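Long-range contacts in BT_4661 (Bacteroides thetaiotaomicron, PDB 4AK2), which binds heparin and heparan sulfate through this ligand-binding domain of a longer SusE-like surface protein, probably holding the glycans for breakdown by the bacterium: residues F7-N15 with V39-A48; R203-N211 with K217-T225. One frame throughout, in Å; residues are numbered along the deposited sequence.

Contact 1: F7-N15 with V39-A48; sequences FTYFRYGNN and VKPVPTATDA
D47 and T8 each hold the first side-chain group between backbone N and carbonyl carbon (chi1 61° for CG of D47, 72° for OG1 of T8), and these two torsions set the D47 carboxylate against the hydroxyl and backbone of T8. The pair closes one end of a short two-stranded antiparallel ladder, F10 with T46 (non-hydrogen-bonded) and R11 with A45 (hydrogen-bonded), that ends in a classic beta bulge. OG1 of T8 donates to OD2 of D47 at 2.7 Å, while OD1 of D47 takes two amides, T8 N at 2.9 Å and Y9 N at 3.1 Å. All three donors arrive on the syn side, tilted from the carboxylate plane. The Y9 ring lies against the same carboxylate, CE2 3.5 Å from CG of D47, with the two planes 30° apart. D47 N lies over one face of that ring and R11 NH2 over the opposite face. With an alanine at position D47 the amides of T8 and Y9 and the T8 hydroxyl would probably lose the carboxylate they share, and this end of the ladder could fray. Next to it, OG1 of T46 gives its proton to Y9 O, in the carbonyl plane, and accepts from A48 N, an ST turn.

Farther along, Y12 points its ring back over the second segment. CB of P43 sits 4.1 Å from the ring centroid, almost on the normal, a CH-pi contact over one face, and CB of P41 reaches CD2. The hydroxyl of Y12 is bonded to G77 O, while V94 and V111 touch the same side chain. The bulge is explicit in R11 O, which accepts from both T44 N, at 2.7 Å and nearly straight, and A45 N, at 3.3 Å.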
loop_
_atom_site.group_PDB
_atom_site.type_symbol
_atom_site.label_atom_id
_atom_site.label_comp_id
_atom_site.label_asym_id
_atom_site.label_seq_id
_atom_site.Cartn_x
_atom_site.Cartn_y
_atom_site.Cartn_z
ATOM N N PHE A 7 22.054 -0.431 14.080
ATOM C CA PHE A 7 21.606 -1.326 13.018
ATOM C C PHE A 7 20.765 -0.496 12.060
ATOM O O PHE A 7 20.470 0.690 12.357
ATOM C CB PHE A 7 20.890 -2.572 13.586
ATOM C CG PHE A 7 19.473 -2.337 14.083
ATOM C CD1 PHE A 7 19.218 -1.553 15.196
ATOM C CD2 PHE A 7 18.394 -2.933 13.422
ATOM C CE1 PHE A 7 17.914 -1.359 15.622
ATOM C CE2 PHE A 7 17.090 -2.742 13.839
ATOM C CZ PHE A 7 16.844 -1.941 14.953
ATOM N N THR A 8 20.379 -1.092 10.937
ATOM C CA THR A 8 19.634 -0.329 9.925
ATOM C C THR A 8 18.360 -0.965 9.394
ATOM O O THR A 8 17.571 -0.261 8.757
ATOM C CB THR A 8 20.515 0.013 8.716
ATOM O OG1 THR A 8 20.754 -1.191 7.967
ATOM C CG2 THR A 8 21.809 0.672 9.163
ATOM N N TYR A 9 18.135 -2.261 9.631
ATOM C CA TYR A 9 16.934 -2.904 9.060
ATOM C C TYR A 9 16.536 -4.154 9.840
ATOM O O TYR A 9 17.387 -4.787 10.502
ATOM C CB TYR A 9 17.061 -3.219 7.533
ATOM C CG TYR A 9 17.971 -4.396 7.263
ATOM C CD1 TYR A 9 17.478 -5.704 7.290
ATOM C CD2 TYR A 9 19.341 -4.212 6.986
ATOM C CE1 TYR A 9 18.311 -6.800 7.058
ATOM C CE2 TYR A 9 20.178 -5.301 6.760
ATOM C CZ TYR A 9 19.670 -6.582 6.777
ATOM O OH TYR A 9 20.495 -7.637 6.546
ATOM N N PHE A 10 15.267 -4.550 9.674
ATOM C CA PHE A 10 14.820 -5.913 9.913
ATOM C C PHE A 10 13.957 -6.282 8.727
ATOM O O PHE A 10 13.646 -5.399 7.878
ATOM C CB PHE A 10 13.999 -6.002 11.235
ATOM C CG PHE A 10 12.910 -4.991 11.336
ATOM C CD1 PHE A 10 11.658 -5.235 10.778
ATOM C CD2 PHE A 10 13.141 -3.786 11.976
ATOM C CE1 PHE A 10 10.624 -4.281 10.873
ATOM C CE2 PHE A 10 12.135 -2.813 12.079
ATOM C CZ PHE A 10 10.883 -3.068 11.521
ATOM N N ARG A 11 13.567 -7.553 8.631
ATOM C CA ARG A 11 12.620 -7.954 7.590
ATOM C C ARG A 11 11.680 -8.986 8.180
ATOM O O ARG A 11 12.136 -9.876 8.925
ATOM C CB ARG A 11 13.298 -8.577 6.337
ATOM C CG ARG A 11 14.403 -7.749 5.752
ATOM C CD ARG A 11 14.949 -8.321 4.442
ATOM N NE ARG A 11 16.025 -7.458 3.941
ATOM C CZ ARG A 11 17.309 -7.810 3.867
ATOM N NH1 ARG A 11 17.699 -9.040 4.190
ATOM N NH2 ARG A 11 18.209 -6.928 3.459
ATOM N N TYR A 12 10.431 -8.926 7.739
ATOM C CA TYR A 12 9.455 -9.960 7.934
ATOM C C TYR A 12 9.268 -10.821 6.660
ATOM O O TYR A 12 8.781 -11.947 6.752
ATOM C CB TYR A 12 8.105 -9.365 8.282
ATOM C CG TYR A 12 7.990 -8.889 9.727
ATOM C CD1 TYR A 12 8.538 -7.670 10.115
ATOM C CD2 TYR A 12 7.336 -9.665 10.709
ATOM C CE1 TYR A 12 8.441 -7.199 11.414
ATOM C CE2 TYR A 12 7.195 -9.175 12.029
ATOM C CZ TYR A 12 7.788 -7.969 12.380
ATOM O OH TYR A 12 7.681 -7.479 13.666
ATOM N N GLY A 13 9.640 -10.294 5.472
ATOM C CA GLY A 13 9.364 -11.042 4.241
ATOM C C GLY A 13 7.905 -11.033 3.837
ATOM O O GLY A 13 7.202 -10.048 4.025
ATOM N N ASN A 14 7.449 -12.093 3.204
ATOM C CA ASN A 14 6.103 -12.135 2.655
ATOM C C ASN A 14 5.671 -13.578 2.613
ATOM O O ASN A 14 6.524 -14.483 2.644
ATOM C CB ASN A 14 6.070 -11.488 1.271
ATOM C CG ASN A 14 6.817 -12.287 0.219
ATOM O OD1 ASN A 14 6.302 -13.256 -0.345
ATOM N ND2 ASN A 14 8.062 -11.862 -0.038
ATOM N N ASN A 15 4.365 -13.809 2.565
ATOM C CA ASN A 15 3.835 -15.157 2.426
ATOM C C ASN A 15 3.259 -15.377 1.014
ATOM O O ASN A 15 2.343 -16.185 0.857
ATOM C CB ASN A 15 2.785 -15.460 3.513
ATOM C CG ASN A 15 1.509 -14.662 3.320
ATOM O OD1 ASN A 15 1.443 -13.736 2.509
ATOM N ND2 ASN A 15 0.477 -15.032 4.085
ATOM N N VAL A 39 -2.565 -15.570 10.280
ATOM C CA VAL A 39 -1.376 -14.938 9.688
ATOM C C VAL A 39 -0.801 -14.012 10.746
ATOM O O VAL A 39 -1.299 -12.898 10.939
ATOM C CB VAL A 39 -1.745 -14.159 8.397
ATOM C CG1 VAL A 39 -0.551 -13.418 7.829
ATOM C CG2 VAL A 39 -2.278 -15.110 7.332
ATOM N N LYS A 40 0.241 -14.480 11.427
ATOM C CA LYS A 40 0.847 -13.759 12.547
ATOM C C LYS A 40 2.346 -13.721 12.274
ATOM O O LYS A 40 3.118 -14.533 12.800
ATOM C CB LYS A 40 0.521 -14.455 13.895
ATOM C CG LYS A 40 -0.961 -14.459 14.240
ATOM C CD LYS A 40 -1.170 -15.077 15.618
ATOM C CE LYS A 40 -2.633 -15.094 15.993
ATOM N NZ LYS A 40 -2.795 -15.633 17.377
ATOM N N PRO A 41 2.788 -12.785 11.433
ATOM C CA PRO A 41 4.180 -12.872 10.953
ATOM C C PRO A 41 5.188 -12.565 12.041
ATOM O O PRO A 41 4.977 -11.705 12.913
ATOM C CB PRO A 41 4.273 -11.815 9.866
ATOM C CG PRO A 41 2.967 -11.191 9.758
ATOM C CD PRO A 41 1.990 -11.760 10.757
ATOM N N VAL A 42 6.320 -13.258 11.928
ATOM C CA VAL A 42 7.458 -12.990 12.790
ATOM C C VAL A 42 8.651 -12.574 11.934
ATOM O O VAL A 42 8.790 -12.956 10.738
ATOM C CB VAL A 42 7.869 -14.190 13.667
ATOM C CG1 VAL A 42 6.819 -14.489 14.738
ATOM C CG2 VAL A 42 8.195 -15.408 12.797
ATOM N N PRO A 43 9.539 -11.744 12.509
ATOM C CA PRO A 43 10.666 -11.300 11.696
ATOM C C PRO A 43 11.649 -12.426 11.379
ATOM O O PRO A 43 11.827 -13.389 12.146
ATOM C CB PRO A 43 11.297 -10.208 12.564
ATOM C CG PRO A 43 10.947 -10.616 13.965
ATOM C CD PRO A 43 9.558 -11.186 13.879
ATOM N N THR A 44 12.323 -12.258 10.262
ATOM C CA THR A 44 13.236 -13.319 9.773
ATOM C C THR A 44 14.640 -12.846 9.468
ATOM O O THR A 44 15.496 -13.672 9.182
ATOM C CB THR A 44 12.677 -13.999 8.513
ATOM O OG1 THR A 44 12.636 -13.044 7.436
ATOM C CG2 THR A 44 11.308 -14.615 8.800
ATOM N N ALA A 45 14.907 -11.541 9.560
ATOM C CA ALA A 45 16.237 -11.010 9.202
ATOM C C ALA A 45 16.497 -9.708 9.925
ATOM O O ALA A 45 15.561 -8.926 10.145
ATOM C CB ALA A 45 16.377 -10.786 7.684
ATOM N N THR A 46 17.772 -9.423 10.166
ATOM C CA THR A 46 18.195 -8.118 10.670
ATOM C C THR A 46 19.683 -7.980 10.557
ATOM O O THR A 46 20.366 -9.003 10.532
ATOM C CB THR A 46 17.734 -7.877 12.157
ATOM O OG1 THR A 46 18.080 -6.548 12.534
ATOM C CG2 THR A 46 18.423 -8.849 13.120
ATOM N N ASP A 47 20.194 -6.744 10.540
ATOM C CA ASP A 47 21.630 -6.523 10.676
ATOM C C ASP A 47 22.023 -6.162 12.123
ATOM O O ASP A 47 23.170 -5.843 12.386
ATOM C CB ASP A 47 22.208 -5.513 9.652
ATOM C CG ASP A 47 21.607 -4.122 9.751
ATOM O OD1 ASP A 47 20.593 -3.940 10.454
ATOM O OD2 ASP A 47 22.116 -3.204 9.070
ATOM N N ALA A 48 21.068 -6.204 13.058
ATOM C CA ALA A 48 21.409 -5.978 14.471
ATOM C C ALA A 48 22.370 -7.083 14.913
ATOM O O ALA A 48 22.074 -8.285 14.735
ATOM C CB ALA A 48 20.159 -6.006 15.301
HETATM O O HOH W 1 7.304 -13.304 8.609
#

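Contact 2: R203-N211 with K217-T225; sequences RKPMSYFEN and KALGYIDQT. With SGN (2-deoxy-6-O-sulfo-2-(sulfoamino)-alpha-D-glucopyranose), chain B.
Y208 presents one ring face to Q224, whose CG lies 3.6 Å from the ring centroid and 13° off the normal, a CH-pi contact over the centre. The Y208 CG is anti to the backbone N (chi1 170°), which sets the ring beside I222 O and Q224; Q224 bends at chi2 and turns its amide back on its own segment. There NE2 donates to I222 O at 2.9 Å from above the carbonyl plane, with a second bond to L158 O. F209 meets the same amide, CE2 3.9 Å from CD of Q224, the ring and amide planes 56° apart. At the edge of the Y208 ring stands CD2 of Y221.

Toward the other end the contact is apolar. CB of P205 packs on CD1 of L219 at 3.7 Å, and W192 of helix 187-195 touches both side chains. M206, bent at chi2 and chi3, curls its thioether over the backbone of G220, with SD 3.6 Å from G220 N. Backbone polar links are sparse: L219 N makes a weak bond to P205 O, and a water joins M206 O to I222 N.

Within 203-211, ND2 of N211 gives both protons in its amide plane, to K204 O and S207 O, and so ties the end of the loop back to these two residues; its OD1 is held by Y195. The R203 guanidinium is paired with E210, NH2 to OE2 2.8 Å, and NH1 with D159 and D259. Separately, the backbone N of R203 donates to O3S of the glucosamine N-sulfate at 2.7 Å. The arrangement is a compact loop, with a type I turn at Y208-N211, packed on a strand at the sheet's edge and giving R203 to the glycan pocket.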
loop_
_atom_site.group_PDB
_atom_site.type_symbol
_atom_site.label_atom_id
_atom_site.label_comp_id
_atom_site.label_asym_id
_atom_site.label_seq_id
_atom_site.Cartn_x
_atom_site.Cartn_y
_atom_site.Cartn_z
ATOM N N ARG A 203 -12.820 10.919 -7.674
ATOM C CA ARG A 203 -11.858 9.948 -8.188
ATOM C C ARG A 203 -10.957 10.562 -9.253
ATOM O O ARG A 203 -9.974 9.929 -9.651
ATOM C CB ARG A 203 -12.605 8.770 -8.802
ATOM C CG ARG A 203 -13.350 9.105 -10.087
ATOM C CD ARG A 203 -13.964 7.900 -10.761
ATOM N NE ARG A 203 -14.689 8.304 -11.963
ATOM C CZ ARG A 203 -15.172 7.465 -12.867
ATOM N NH1 ARG A 203 -14.982 6.145 -12.754
ATOM N NH2 ARG A 203 -15.817 7.949 -13.920
ATOM N N LYS A 204 -11.237 11.789 -9.703
ATOM C CA LYS A 204 -10.649 12.259 -10.975
ATOM C C LYS A 204 -9.116 12.167 -11.077
ATOM O O LYS A 204 -8.612 11.682 -12.122
ATOM C CB LYS A 204 -11.163 13.639 -11.339
ATOM C CG LYS A 204 -12.657 13.648 -11.652
ATOM C CD LYS A 204 -13.213 15.054 -11.769
ATOM C CE LYS A 204 -14.726 15.037 -11.985
ATOM N NZ LYS A 204 -15.187 16.433 -11.868
ATOM N N PRO A 205 -8.366 12.579 -10.027
ATOM C CA PRO A 205 -6.895 12.546 -10.190
ATOM C C PRO A 205 -6.296 11.151 -10.339
ATOM O O PRO A 205 -5.136 11.033 -10.748
ATOM C CB PRO A 205 -6.389 13.209 -8.890
ATOM C CG PRO A 205 -7.552 14.103 -8.441
ATOM C CD PRO A 205 -8.752 13.220 -8.738
ATOM N N MET A 206 -7.065 10.133 -9.981
ATOM C CA MET A 206 -6.596 8.745 -9.980
ATOM C C MET A 206 -7.349 7.869 -10.972
ATOM O O MET A 206 -7.228 6.641 -10.935
ATOM C CB MET A 206 -6.696 8.159 -8.572
ATOM C CG MET A 206 -5.583 8.616 -7.648
ATOM S SD MET A 206 -3.905 8.175 -8.177
ATOM C CE MET A 206 -3.944 6.402 -8.406
ATOM N N SER A 207 -8.116 8.500 -11.866
ATOM C CA SER A 207 -9.067 7.790 -12.697
ATOM C C SER A 207 -8.677 7.689 -14.180
ATOM O O SER A 207 -8.370 8.679 -14.809
ATOM C CB SER A 207 -10.461 8.470 -12.592
ATOM O OG SER A 207 -11.364 7.901 -13.552
ATOM N N TYR A 208 -8.722 6.468 -14.701
ATOM C CA TYR A 208 -8.616 6.257 -16.138
ATOM C C TYR A 208 -9.793 6.916 -16.866
ATOM O O TYR A 208 -9.618 7.629 -17.860
ATOM C CB TYR A 208 -8.597 4.759 -16.445
ATOM C CG TYR A 208 -8.730 4.478 -17.941
ATOM C CD1 TYR A 208 -7.611 4.398 -18.753
ATOM C CD2 TYR A 208 -9.997 4.301 -18.528
ATOM C CE1 TYR A 208 -7.741 4.172 -20.113
ATOM C CE2 TYR A 208 -10.136 4.074 -19.894
ATOM C CZ TYR A 208 -9.015 4.010 -20.682
ATOM O OH TYR A 208 -9.161 3.768 -22.058
ATOM N N PHE A 209 -11.001 6.637 -16.401
ATOM C CA PHE A 209 -12.196 7.085 -17.121
ATOM C C PHE A 209 -12.357 8.605 -17.168
ATOM O O PHE A 209 -12.952 9.122 -18.126
ATOM C CB PHE A 209 -13.434 6.364 -16.578
ATOM C CG PHE A 209 -13.435 4.918 -16.963
ATOM C CD1 PHE A 209 -13.845 4.536 -18.231
ATOM C CD2 PHE A 209 -12.934 3.944 -16.085
ATOM C CE1 PHE A 209 -13.747 3.201 -18.609
ATOM C CE2 PHE A 209 -12.840 2.614 -16.463
ATOM C CZ PHE A 209 -13.274 2.243 -17.718
ATOM N N GLU A 210 -11.729 9.305 -16.224
ATOM C CA GLU A 210 -11.773 10.776 -16.189
ATOM C C GLU A 210 -10.590 11.436 -16.886
ATOM O O GLU A 210 -10.508 12.663 -16.915
ATOM C CB GLU A 210 -11.887 11.276 -14.738
ATOM C CG GLU A 210 -13.066 10.687 -14.013
ATOM C CD GLU A 210 -14.375 11.345 -14.386
ATOM O OE1 GLU A 210 -14.384 12.457 -14.923
ATOM O OE2 GLU A 210 -15.405 10.708 -14.170
ATOM N N ASN A 211 -9.673 10.623 -17.455
ATOM C CA ASN A 211 -8.439 11.119 -18.062
ATOM C C ASN A 211 -8.124 10.430 -19.384
ATOM O O ASN A 211 -6.962 10.404 -19.766
ATOM C CB ASN A 211 -7.267 10.980 -17.098
ATOM C CG ASN A 211 -7.375 11.933 -15.921
ATOM O OD1 ASN A 211 -7.130 13.130 -16.066
ATOM N ND2 ASN A 211 -7.735 11.401 -14.752
ATOM N N LYS A 217 -1.487 13.182 -17.459
ATOM C CA LYS A 217 -1.792 14.253 -16.481
ATOM C C LYS A 217 -2.336 13.721 -15.149
ATOM O O LYS A 217 -2.382 14.457 -14.144
ATOM C CB LYS A 217 -2.799 15.245 -17.064
ATOM N N ALA A 218 -2.823 12.477 -15.144
ATOM C CA ALA A 218 -3.369 11.913 -13.898
ATOM C C ALA A 218 -2.242 11.749 -12.882
ATOM O O ALA A 218 -1.074 11.542 -13.250
ATOM C CB ALA A 218 -3.998 10.572 -14.173
ATOM N N LEU A 219 -2.550 11.847 -11.590
ATOM C CA LEU A 219 -1.560 11.408 -10.590
ATOM C C LEU A 219 -1.214 9.921 -10.780
ATOM O O LEU A 219 -0.077 9.484 -10.569
ATOM C CB LEU A 219 -2.124 11.638 -9.184
ATOM C CG LEU A 219 -2.490 13.066 -8.828
ATOM C CD1 LEU A 219 -3.050 13.113 -7.401
ATOM C CD2 LEU A 219 -1.316 13.996 -8.977
ATOM N N GLY A 220 -2.202 9.159 -11.182
ATOM C CA GLY A 220 -2.083 7.751 -11.427
ATOM C C GLY A 220 -3.376 7.247 -12.022
ATOM O O GLY A 220 -4.370 7.989 -12.050
ATOM N N TYR A 221 -3.379 6.020 -12.530
ATOM C CA TYR A 221 -4.595 5.456 -13.126
ATOM C C TYR A 221 -4.376 3.970 -13.338
ATOM O O TYR A 221 -3.233 3.519 -13.467
ATOM C CB TYR A 221 -4.958 6.137 -14.473
ATOM C CG TYR A 221 -3.932 5.906 -15.531
ATOM C CD1 TYR A 221 -2.822 6.740 -15.607
ATOM C CD2 TYR A 221 -4.039 4.834 -16.409
ATOM C CE1 TYR A 221 -1.837 6.523 -16.576
ATOM C CE2 TYR A 221 -3.047 4.589 -17.371
ATOM C CZ TYR A 221 -1.960 5.452 -17.463
ATOM O OH TYR A 221 -0.972 5.214 -18.406
ATOM N N ILE A 222 -5.452 3.237 -13.515
ATOM C CA ILE A 222 -5.408 1.828 -13.895
ATOM C C ILE A 222 -5.635 1.705 -15.375
ATOM O O ILE A 222 -6.592 2.260 -15.916
ATOM C CB ILE A 222 -6.473 1.046 -13.084
ATOM C CG1 ILE A 222 -6.138 1.136 -11.593
ATOM C CG2 ILE A 222 -6.557 -0.413 -13.562
ATOM C CD1 ILE A 222 -7.230 0.566 -10.705
ATOM N N ASP A 223 -4.765 0.961 -16.059
ATOM C CA ASP A 223 -5.007 0.738 -17.505
ATOM C C ASP A 223 -6.056 -0.374 -17.697
ATOM O O ASP A 223 -6.213 -1.265 -16.833
ATOM C CB ASP A 223 -3.706 0.463 -18.245
ATOM C CG ASP A 223 -3.264 -0.964 -18.110
ATOM O OD1 ASP A 223 -3.854 -1.846 -18.778
ATOM O OD2 ASP A 223 -2.302 -1.208 -17.353
ATOM N N GLN A 224 -6.778 -0.333 -18.820
ATOM C CA GLN A 224 -7.890 -1.276 -19.058
ATOM C C GLN A 224 -7.508 -2.503 -19.901
ATOM O O GLN A 224 -8.409 -3.190 -20.405
ATOM C CB GLN A 224 -9.125 -0.520 -19.638
ATOM C CG GLN A 224 -9.465 0.685 -18.765
ATOM C CD GLN A 224 -9.797 0.337 -17.318
ATOM O OE1 GLN A 224 -10.616 -0.532 -17.066
ATOM N NE2 GLN A 224 -9.147 1.019 -16.383
ATOM N N THR A 225 -6.204 -2.743 -20.077
ATOM C CA THR A 225 -5.705 -3.888 -20.844
ATOM C C THR A 225 -5.198 -4.976 -19.907
ATOM O O THR A 225 -5.611 -6.149 -19.977
ATOM C CB THR A 225 -4.587 -3.433 -21.835
ATOM O OG1 THR A 225 -5.203 -2.532 -22.766
ATOM C CG2 THR A 225 -4.025 -4.593 -22.589
HETATM C C1 SGN B . -17.680 13.244 -6.215
HETATM C C2 SGN B . -17.675 11.741 -5.920
HETATM C C3 SGN B . -18.739 11.448 -4.855
HETATM C C4 SGN B . -18.543 12.333 -3.637
HETATM C C5 SGN B . -18.532 13.818 -4.016
HETATM C C6 SGN B . -18.113 14.664 -2.808
HETATM N N2 SGN B . -17.893 11.000 -7.157
HETATM O O1 SGN B . -18.875 13.618 -6.896
HETATM O O3 SGN B . -18.595 10.075 -4.488
HETATM O O4 SGN B . -19.688 12.208 -2.778
HETATM O O5 SGN B . -17.517 13.983 -5.006
HETATM O O6 SGN B . -18.147 16.039 -3.145
HETATM S S1 SGN B . -16.739 10.706 -8.216
HETATM O O1S SGN B . -17.149 9.560 -8.998
HETATM O O2S SGN B . -16.442 11.839 -9.053
HETATM O O3S SGN B . -15.465 10.367 -7.374
HETATM S S2 SGN B . -17.604 17.081 -2.149
HETATM O O4S SGN B . -18.477 17.120 -0.977
HETATM O O5S SGN B . -17.677 18.514 -2.946
HETATM O O6S SGN B . -16.194 16.762 -1.885
HETATM O O HOH W 2 -7.774 4.176 -11.913
#

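In the fold
From the N terminus, contact 1 comes first: its segments, 7-15 and 39-48, close a loop of 23 residues that includes strand 27-30, and pack on the four-stranded sheet through strands 27-30, 89-98 and 105-115. The chain then runs on to helix 187-195, after which contact 2 closes a far shorter loop, five residues between 203-211 and 217-225. The latter ties the loop that carries R203 to strand 220-222, an outer strand of a three-stranded sheet, and to that helix. The two contacts are in series, neither nested nor crossed. Contact 1 and contact 2 lie on opposite sides of the chain's centre: the centres of contacts 1 and 2 are about 35 Å apart. The nearest atoms of contacts 1 and 2 are about 21 Å apart.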